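Local coordinates for protein alginate lyase (Aplysia kurodai, PDB 5GMT) that probably cleaves the polysaccharide alginate by lyase chemistry, as a eukaryotic member of polysaccharide lyase family 14 with specificity for polymannuronate, at residues P23-H27 with V28-L32; T157-E160 with S161-D165; G250-K253 with S254-A257. All coordinates share one frame; numbering follows the deposited sequence.

Overall arrangement
The three contacts are local, a helix start and two turns, at the surface of a chain built mainly from two antiparallel beta-sheets, and they follow one another along it. Interaction 1 lies between strands 14-19 and 38-42 and interaction 3 between strands 238-247 and 261-272, both in connections from one sheet to the other; interaction 2, between strands 149-154 and 169-170, joins two strands of one sheet. Interactions 1 and 2 sit on opposite sides of the chain's centre, their own centres 43 Å apart. Interaction 3 lies 29 Å from the first and 28 Å from the second, centre to centre. None touches another, so each shapes its own connection at the periphery of the fold.

Interaction 1. Residues P23-H27 with V28-L32; sequences PHSSH and VSTIL
The carbonyl oxygen of His27 accepts the backbone N-H of Ile31 at 2.9 Å between O and N, a nearly straight bond (162°) that closes the first turn of helix 28-31. Thr30 N gives the same oxygen a second, weak bond, its angle at the hydrogen only 128°. His27 thus stands at the N-cap position, with its imidazole leading away from the helix. Beside this backbone grip, Ser25 faces Thr30: its OG lies 3.6 Å from Thr30 CB, close to the methyl CG2 as well. That methyl is swung to the side opposite the backbone N of Thr30 (chi1 -60° for OG1), which also brings it to 4.0 Å from Pro23 CG. The same ring carbon rests 3.4 Å from Thr30 O, and the proline and threonine side chains cross obliquely. Ile31 reaches back to the loop with CD1, 3.4 Å from Ser25 O. What positions the loop is an ST turn: Ser25 OG accepts the N-H of His27 at 3.0 Å from its N, fixing the serine hydroxyl oxygen against the threonine and setting the N-cap residue. Farther out, Ser29 OG is hydrogen-bonded to Lys36. The short helix follows strand 14-19 and packs against strand 47-50, Val28 touching Ile47 and Ile31 touching Thr49.

Interaction 2. Residues T157-E160 with S161-D165; sequences TNQE and SGFKD
Gln159 and Phe163 meet because their first torsions turn both side chains the same way: Phe163 CG stands anti to its own backbone N (chi1 177°), while Gln159 CG lies beside its N and the chain bends again at chi2 (-62°). Between them, in the loop joining strands 149-154 and 169-170, the backbone makes a type II beta turn from Glu160 to Phe163, with Gly162 at its third position in a positive-phi conformation. The turn is closed by Phe163 N donating to Glu160 O at 3.1 Å. Over one face of the phenyl ring sits Gln159 CG, a CH-pi contact 3.9 Å from the ring centroid and almost on the ring normal, with Gln159 CB 3.5 Å from Phe163 CG. The amide beyond is inclined 55° to the ring, its NE2 bonded to Pro156 O and Arg230 O, which helps hold the aliphatic part over the ring. The buried phenyl also touches Ile155 in a loop and Leu229 of strand 222-229. An alanine in place of Phe163 would take away the ring, and Gln159's methylenes would probably lose their flat partner, opening a gap beside Leu229. The carboxylate of Glu160 forms a salt bridge with Arg166. Two waters also link it to the turn, each donating to Ser161 O and, weakly, to one carboxylate oxygen; the closer of them lies 2.7 Å from Ser161 O.

Interaction 3. Residues G250-K253 with S254-A257; sequences GSEK and SYAA
Two successive i to i+3 backbone bonds wind residues Glu252 to Ala256 into a short 3-10 turn: Tyr255 N donates to Glu252 O at 3.0 Å, and Ala256 N to Lys253 O at 2.7 Å. This turn lies in the connection between strands 238-247 and 261-272, and it carries the tyrosine ring back over the start of the loop. There Gly250 CA sits over the face of the Tyr255 ring in a CH-pi contact, 3.4 Å from the ring centroid and only 3° off the normal. Gly250, with positive phi after a cis peptide bond, lies with its CA against the ring, on the side where a CB would point. Glu252 O meets the same ring at its edge, in plane, 3.4 Å from Tyr255 CD1. Tyr255 and Ser254 both also touch Ile108, while Gly250 O is hydrogen-bonded to Ser69 OG, tying the loop to neighbouring ones. The glutamate side chain leaves with CG wedged between its own N and carbonyl carbon (chi1 53°), crossing the tyrosine with its carboxylate plane 78° from the ring. This sends OE2 toward Ser254, whose OG gives it a weak hydrogen bond of 3.3 Å. On the lysine side of the turn, the bent chain of Lys253 lies alongside Ala256, its CD 3.6 Å from Ala256 CB.

Interaction 1. Residues P23-H27 with V28-L32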
ATOM      1  N   PRO A  23      14.558  -5.359 -14.057  1.00 11.76           N
ATOM      2  CA  PRO A  23      15.846  -5.597 -14.724  1.00 12.91           C
ATOM      3  C   PRO A  23      17.058  -5.261 -13.854  1.00 14.52           C
ATOM      4  O   PRO A  23      16.974  -4.444 -12.936  1.00 11.11           O
ATOM      5  CB  PRO A  23      15.785  -4.671 -15.944  1.00 12.18           C
ATOM      6  CG  PRO A  23      14.820  -3.592 -15.557  1.00 12.95           C
ATOM      7  CD  PRO A  23      13.787  -4.278 -14.701  1.00 12.99           C
ATOM      8  N   HIS A  24      18.185  -5.902 -14.147  1.00 11.39           N
ATOM      9  CA  HIS A  24      19.435  -5.566 -13.474  1.00 16.49           C
ATOM     10  C   HIS A  24      20.025  -4.308 -14.107  1.00 14.48           C
ATOM     11  O   HIS A  24      20.773  -4.383 -15.086  1.00 17.61           O
ATOM     12  CB  HIS A  24      20.425  -6.731 -13.558  1.00 14.84           C
ATOM     13  CG  HIS A  24      21.663  -6.532 -12.741  1.00 22.68           C
ATOM     14  ND1 HIS A  24      22.897  -7.008 -13.129  1.00 25.05           N
ATOM     15  CD2 HIS A  24      21.857  -5.907 -11.556  1.00 18.98           C
ATOM     16  CE1 HIS A  24      23.798  -6.686 -12.218  1.00 21.60           C
ATOM     17  NE2 HIS A  24      23.191  -6.019 -11.252  1.00 20.11           N
ATOM     18  N   SER A  25      19.688  -3.151 -13.548  1.00 14.18           N
ATOM     19  CA  SER A  25      20.109  -1.874 -14.116  1.00 14.01           C
ATOM     20  C   SER A  25      20.492  -0.912 -13.002  1.00 14.00           C
ATOM     21  O   SER A  25      19.964  -1.003 -11.900  1.00 12.46           O
ATOM     22  CB  SER A  25      18.987  -1.272 -14.981  1.00 13.71           C
ATOM     23  OG  SER A  25      19.314   0.025 -15.460  1.00 11.96           O
ATOM     24  N   SER A  26      21.422  -0.006 -13.281  1.00 15.94           N
ATOM     25  CA  SER A  26      21.732   1.052 -12.322  1.00 17.19           C
ATOM     26  C   SER A  26      20.817   2.261 -12.510  1.00 15.47           C
ATOM     27  O   SER A  26      20.806   3.165 -11.671  1.00 14.97           O
ATOM     28  CB  SER A  26      23.196   1.486 -12.437  1.00 15.01           C
ATOM     29  OG  SER A  26      24.060   0.559 -11.788  1.00 18.52           O
ATOM     30  N   HIS A  27      20.063   2.286 -13.610  1.00 13.22           N
ATOM     31  CA  HIS A  27      19.165   3.405 -13.913  1.00 10.44           C
ATOM     32  C   HIS A  27      17.801   3.149 -13.308  1.00 12.82           C
ATOM     33  O   HIS A  27      17.115   2.203 -13.708  1.00 10.28           O
ATOM     34  CB  HIS A  27      19.016   3.615 -15.422  1.00 14.75           C
ATOM     35  CG  HIS A  27      20.294   3.961 -16.112  1.00 29.36           C
ATOM     36  ND1 HIS A  27      20.760   5.256 -16.203  1.00 31.18           N
ATOM     37  CD2 HIS A  27      21.208   3.184 -16.740  1.00 25.54           C
ATOM     38  CE1 HIS A  27      21.906   5.260 -16.859  1.00 32.74           C
ATOM     39  NE2 HIS A  27      22.201   4.018 -17.197  1.00 28.76           N
ATOM     40  N   VAL A  28      17.408   3.983 -12.349  1.00  9.30           N
ATOM     41  CA  VAL A  28      16.173   3.735 -11.618  1.00  8.10           C
ATOM     42  C   VAL A  28      15.001   3.830 -12.573  1.00 11.14           C
ATOM     43  O   VAL A  28      14.052   3.056 -12.468  1.00 11.10           O
ATOM     44  CB  VAL A  28      15.993   4.718 -10.432  1.00  9.66           C
ATOM     45  CG1 VAL A  28      14.569   4.626  -9.856  1.00  8.14           C
ATOM     46  CG2 VAL A  28      17.030   4.415  -9.351  1.00 12.60           C
ATOM     47  N   SER A  29      15.093   4.731 -13.547  1.00  7.67           N
ATOM     48  CA  SER A  29      14.022   4.825 -14.538  1.00  8.78           C
ATOM     49  C   SER A  29      13.824   3.510 -15.295  1.00  9.30           C
ATOM     50  O   SER A  29      12.701   3.175 -15.666  1.00 13.69           O
ATOM     51  CB  SER A  29      14.280   5.954 -15.529  1.00 11.98           C
ATOM     52  OG  SER A  29      13.178   6.055 -16.423  1.00 21.51           O
ATOM     53  N   THR A  30      14.900   2.753 -15.498  1.00  7.34           N
ATOM     54  CA  THR A  30      14.787   1.467 -16.156  1.00  9.48           C
ATOM     55  C   THR A  30      14.296   0.393 -15.181  1.00  9.19           C
ATOM     56  O   THR A  30      13.486  -0.461 -15.543  1.00 10.67           O
ATOM     57  CB  THR A  30      16.128   1.053 -16.790  1.00 12.24           C
ATOM     58  OG1 THR A  30      16.511   2.047 -17.753  1.00 12.60           O
ATOM     59  CG2 THR A  30      15.989  -0.290 -17.494  1.00 14.28           C
ATOM     60  N   ILE A  31      14.772   0.446 -13.940  1.00 10.79           N
ATOM     61  CA  ILE A  31      14.288  -0.480 -12.911  1.00  9.67           C
ATOM     62  C   ILE A  31      12.764  -0.424 -12.819  1.00  8.16           C
ATOM     63  O   ILE A  31      12.093  -1.456 -12.745  1.00  9.10           O
ATOM     64  CB  ILE A  31      14.906  -0.166 -11.531  1.00  6.02           C
ATOM     65  CG1 ILE A  31      16.423  -0.418 -11.574  1.00  7.83           C
ATOM     66  CG2 ILE A  31      14.244  -0.993 -10.423  1.00 10.02           C
ATOM     67  CD1 ILE A  31      17.162   0.034 -10.337  1.00  6.21           C
ATOM     68  N   LEU A  32      12.224   0.787 -12.864  1.00  8.50           N
ATOM     69  CA  LEU A  32      10.791   0.991 -12.660  1.00  9.58           C
ATOM     70  C   LEU A  32      10.000   0.987 -13.965  1.00 12.38           C
ATOM     71  O   LEU A  32       8.811   1.307 -13.962  1.00  8.59           O
ATOM     72  CB  LEU A  32      10.546   2.316 -11.933  1.00  8.79           C
ATOM     73  CG  LEU A  32      11.221   2.493 -10.585  1.00  8.01           C
ATOM     74  CD1 LEU A  32      10.843   3.857 -10.005  1.00  7.22           C
ATOM     75  CD2 LEU A  32      10.803   1.353  -9.663  1.00  7.92           C
TER

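Interaction 2. Residues T157-E160 with S161-D165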
ATOM      1  N   THR A 157     -14.366  11.784   5.136  1.00 15.93           N
ATOM      2  CA  THR A 157     -14.707  11.928   6.543  1.00 14.90           C
ATOM      3  C   THR A 157     -16.106  11.404   6.874  1.00 10.79           C
ATOM      4  O   THR A 157     -16.391  11.096   8.022  1.00 14.97           O
ATOM      5  CB  THR A 157     -14.601  13.403   6.998  1.00 18.47           C
ATOM      6  OG1 THR A 157     -15.536  14.199   6.269  1.00 26.31           O
ATOM      7  CG2 THR A 157     -13.198  13.933   6.738  1.00 25.46           C
ATOM      8  N   ASN A 158     -16.979  11.287   5.876  1.00 13.97           N
ATOM      9  CA  ASN A 158     -18.347  10.857   6.167  1.00 17.07           C
ATOM     10  C   ASN A 158     -18.500   9.327   6.124  1.00 13.66           C
ATOM     11  O   ASN A 158     -19.128   8.765   5.232  1.00 13.81           O
ATOM     12  CB  ASN A 158     -19.351  11.534   5.218  1.00 11.94           C
ATOM     13  CG  ASN A 158     -19.100  11.227   3.759  1.00 15.49           C
ATOM     14  OD1 ASN A 158     -17.960  11.160   3.310  1.00 16.65           O
ATOM     15  ND2 ASN A 158     -20.182  11.051   2.996  1.00 15.82           N
ATOM     16  N   GLN A 159     -17.937   8.659   7.119  1.00 10.37           N
ATOM     17  CA  GLN A 159     -18.085   7.218   7.225  1.00 10.46           C
ATOM     18  C   GLN A 159     -19.386   6.895   7.948  1.00 12.97           C
ATOM     19  O   GLN A 159     -20.092   7.797   8.392  1.00 15.34           O
ATOM     20  CB  GLN A 159     -16.885   6.612   7.958  1.00 11.80           C
ATOM     21  CG  GLN A 159     -15.572   6.826   7.236  1.00 12.13           C
ATOM     22  CD  GLN A 159     -15.543   6.160   5.862  1.00 11.77           C
ATOM     23  OE1 GLN A 159     -15.980   5.016   5.698  1.00 10.63           O
ATOM     24  NE2 GLN A 159     -15.034   6.874   4.875  1.00  8.96           N
ATOM     25  N   GLU A 160     -19.697   5.609   8.072  1.00 12.86           N
ATOM     26  CA  GLU A 160     -20.938   5.175   8.715  1.00 16.21           C
ATOM     27  C   GLU A 160     -21.011   5.637  10.162  1.00 15.11           C
ATOM     28  O   GLU A 160     -19.984   5.914  10.782  1.00 11.11           O
ATOM     29  CB  GLU A 160     -21.059   3.653   8.654  1.00 14.00           C
ATOM     30  CG  GLU A 160     -19.927   2.939   9.373  1.00 11.67           C
ATOM     31  CD  GLU A 160     -20.192   1.461   9.591  1.00 10.33           C
ATOM     32  OE1 GLU A 160     -21.265   0.962   9.178  1.00 14.18           O
ATOM     33  OE2 GLU A 160     -19.321   0.801  10.184  1.00 11.29           O
ATOM     34  N   SER A 161     -22.226   5.732  10.704  1.00 16.73           N
ATOM     35  CA  SER A 161     -22.372   6.100  12.109  1.00 17.95           C
ATOM     36  C   SER A 161     -21.570   5.151  13.003  1.00 16.59           C
ATOM     37  O   SER A 161     -21.557   3.939  12.784  1.00 18.42           O
ATOM     38  CB  SER A 161     -23.847   6.101  12.524  1.00 20.76           C
ATOM     39  OG  SER A 161     -24.574   7.038  11.755  1.00 31.17           O
ATOM     40  N   GLY A 162     -20.876   5.714  13.985  1.00 16.05           N
ATOM     41  CA  GLY A 162     -20.115   4.921  14.936  1.00 17.25           C
ATOM     42  C   GLY A 162     -18.769   4.407  14.437  1.00 14.05           C
ATOM     43  O   GLY A 162     -18.111   3.648  15.144  1.00 14.82           O
ATOM     44  N   PHE A 163     -18.359   4.829  13.242  1.00 12.85           N
ATOM     45  CA  PHE A 163     -17.116   4.344  12.615  1.00 12.08           C
ATOM     46  C   PHE A 163     -15.906   4.394  13.542  1.00 16.35           C
ATOM     47  O   PHE A 163     -15.173   3.410  13.672  1.00 12.58           O
ATOM     48  CB  PHE A 163     -16.815   5.152  11.345  1.00 11.68           C
ATOM     49  CG  PHE A 163     -15.515   4.778  10.671  1.00 12.71           C
ATOM     50  CD1 PHE A 163     -15.470   3.735   9.752  1.00 11.06           C
ATOM     51  CD2 PHE A 163     -14.345   5.487  10.938  1.00 14.58           C
ATOM     52  CE1 PHE A 163     -14.271   3.393   9.120  1.00 11.27           C
ATOM     53  CE2 PHE A 163     -13.146   5.151  10.310  1.00 15.01           C
ATOM     54  CZ  PHE A 163     -13.113   4.102   9.398  1.00 12.14           C
ATOM     55  N   LYS A 164     -15.707   5.541  14.187  1.00 14.81           N
ATOM     56  CA  LYS A 164     -14.554   5.755  15.055  1.00 15.49           C
ATOM     57  C   LYS A 164     -14.510   4.785  16.225  1.00 15.15           C
ATOM     58  O   LYS A 164     -13.438   4.500  16.753  1.00 17.24           O
ATOM     59  CB  LYS A 164     -14.547   7.200  15.573  1.00 19.97           C
ATOM     60  CG  LYS A 164     -14.278   8.221  14.479  1.00 20.59           C
ATOM     61  CD  LYS A 164     -14.387   9.653  14.981  1.00 29.67           C
ATOM     62  CE  LYS A 164     -14.013  10.644  13.884  1.00 28.72           C
ATOM     63  NZ  LYS A 164     -12.578  10.527  13.470  1.00 33.60           N
ATOM     64  N   ASP A 165     -15.674   4.265  16.609  1.00 16.45           N
ATOM     65  CA  ASP A 165     -15.793   3.373  17.763  1.00 16.90           C
ATOM     66  C   ASP A 165     -15.777   1.887  17.409  1.00 15.97           C
ATOM     67  O   ASP A 165     -15.952   1.032  18.286  1.00 15.91           O
ATOM     68  CB  ASP A 165     -17.082   3.682  18.528  1.00 18.42           C
ATOM     69  CG  ASP A 165     -17.064   5.048  19.171  1.00 23.64           C
ATOM     70  OD1 ASP A 165     -16.007   5.437  19.708  1.00 28.98           O
ATOM     71  OD2 ASP A 165     -18.106   5.738  19.124  1.00 30.70           O
TER
HETATM   72  O   HOH W   1     -19.726   1.677  13.028  1.00 22.58           O
HETATM   73  O   HOH W   2     -23.256   2.392  11.291  1.00 27.61           O

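Interaction 3. Residues G250-K253 with S254-A257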
ATOM      1  N   GLY A 250       4.838   7.896   9.962  1.00 13.45           N
ATOM      2  CA  GLY A 250       5.281   8.749  11.052  1.00 13.20           C
ATOM      3  C   GLY A 250       6.125   9.930  10.617  1.00 20.57           C
ATOM      4  O   GLY A 250       6.826   9.871   9.606  1.00 22.23           O
ATOM      5  N   SER A 251       6.083  11.001  11.398  1.00 18.55           N
ATOM      6  CA  SER A 251       6.672  12.265  10.976  1.00 20.78           C
ATOM      7  C   SER A 251       7.664  12.824  11.980  1.00 19.14           C
ATOM      8  O   SER A 251       8.025  14.001  11.913  1.00 26.14           O
ATOM      9  CB  SER A 251       5.569  13.298  10.729  1.00 27.30           C
ATOM     10  OG  SER A 251       4.589  12.794   9.844  1.00 28.95           O
ATOM     11  N   GLU A 252       8.103  11.990  12.913  1.00 15.93           N
ATOM     12  CA  GLU A 252       9.053  12.430  13.925  1.00 21.20           C
ATOM     13  C   GLU A 252      10.063  11.330  14.241  1.00 18.26           C
ATOM     14  O   GLU A 252       9.835  10.169  13.910  1.00 16.41           O
ATOM     15  CB  GLU A 252       8.309  12.880  15.189  1.00 21.62           C
ATOM     16  CG  GLU A 252       7.332  11.863  15.743  1.00 16.77           C
ATOM     17  CD  GLU A 252       6.634  12.359  17.010  1.00 22.12           C
ATOM     18  OE1 GLU A 252       5.595  13.046  16.893  1.00 16.72           O
ATOM     19  OE2 GLU A 252       7.134  12.071  18.122  1.00 19.87           O
ATOM     20  N   LYS A 253      11.170  11.704  14.885  1.00 20.66           N
ATOM     21  CA  LYS A 253      12.327  10.820  15.088  1.00 18.52           C
ATOM     22  C   LYS A 253      11.975   9.525  15.832  1.00 18.09           C
ATOM     23  O   LYS A 253      12.622   8.499  15.626  1.00 22.29           O
ATOM     24  CB  LYS A 253      13.434  11.589  15.835  1.00 27.49           C
ATOM     25  CG  LYS A 253      14.413  10.780  16.729  1.00 39.29           C
ATOM     26  CD  LYS A 253      15.183   9.651  16.020  1.00 34.94           C
ATOM     27  CE  LYS A 253      15.809   8.679  17.014  1.00 35.09           C
ATOM     28  NZ  LYS A 253      16.611   9.373  18.054  1.00 46.07           N
ATOM     29  N   SER A 254      10.950   9.546  16.681  1.00 18.86           N
ATOM     30  CA  SER A 254      10.539   8.332  17.386  1.00 16.86           C
ATOM     31  C   SER A 254      10.317   7.142  16.433  1.00 14.93           C
ATOM     32  O   SER A 254      10.412   5.992  16.845  1.00 15.35           O
ATOM     33  CB  SER A 254       9.268   8.593  18.185  1.00 15.62           C
ATOM     34  OG  SER A 254       8.226   9.037  17.334  1.00 20.38           O
ATOM     35  N   TYR A 255      10.017   7.446  15.171  1.00 13.96           N
ATOM     36  CA  TYR A 255       9.766   6.443  14.138  1.00 13.18           C
ATOM     37  C   TYR A 255      11.031   6.042  13.381  1.00 12.31           C
ATOM     38  O   TYR A 255      10.951   5.272  12.430  1.00  9.61           O
ATOM     39  CB  TYR A 255       8.746   6.964  13.112  1.00 15.18           C
ATOM     40  CG  TYR A 255       7.336   7.144  13.621  1.00  9.82           C
ATOM     41  CD1 TYR A 255       6.946   8.323  14.242  1.00 14.93           C
ATOM     42  CD2 TYR A 255       6.388   6.145  13.453  1.00 11.75           C
ATOM     43  CE1 TYR A 255       5.648   8.491  14.697  1.00 17.03           C
ATOM     44  CE2 TYR A 255       5.089   6.306  13.899  1.00 13.59           C
ATOM     45  CZ  TYR A 255       4.731   7.482  14.521  1.00 18.35           C
ATOM     46  OH  TYR A 255       3.446   7.642  14.977  1.00 20.89           O
ATOM     47  N   ALA A 256      12.186   6.565  13.782  1.00 14.29           N
ATOM     48  CA  ALA A 256      13.423   6.280  13.051  1.00 12.99           C
ATOM     49  C   ALA A 256      13.689   4.779  12.959  1.00 12.12           C
ATOM     50  O   ALA A 256      13.442   4.019  13.907  1.00 11.96           O
ATOM     51  CB  ALA A 256      14.607   6.995  13.703  1.00 13.83           C
ATOM     52  N   ALA A 257      14.172   4.344  11.799  1.00  9.66           N
ATOM     53  CA  ALA A 257      14.506   2.941  11.613  1.00 10.41           C
ATOM     54  C   ALA A 257      15.602   2.558  12.594  1.00 11.11           C
ATOM     55  O   ALA A 257      16.643   3.222  12.665  1.00 12.25           O
ATOM     56  CB  ALA A 257      14.943   2.670  10.184  1.00 10.36           C
TER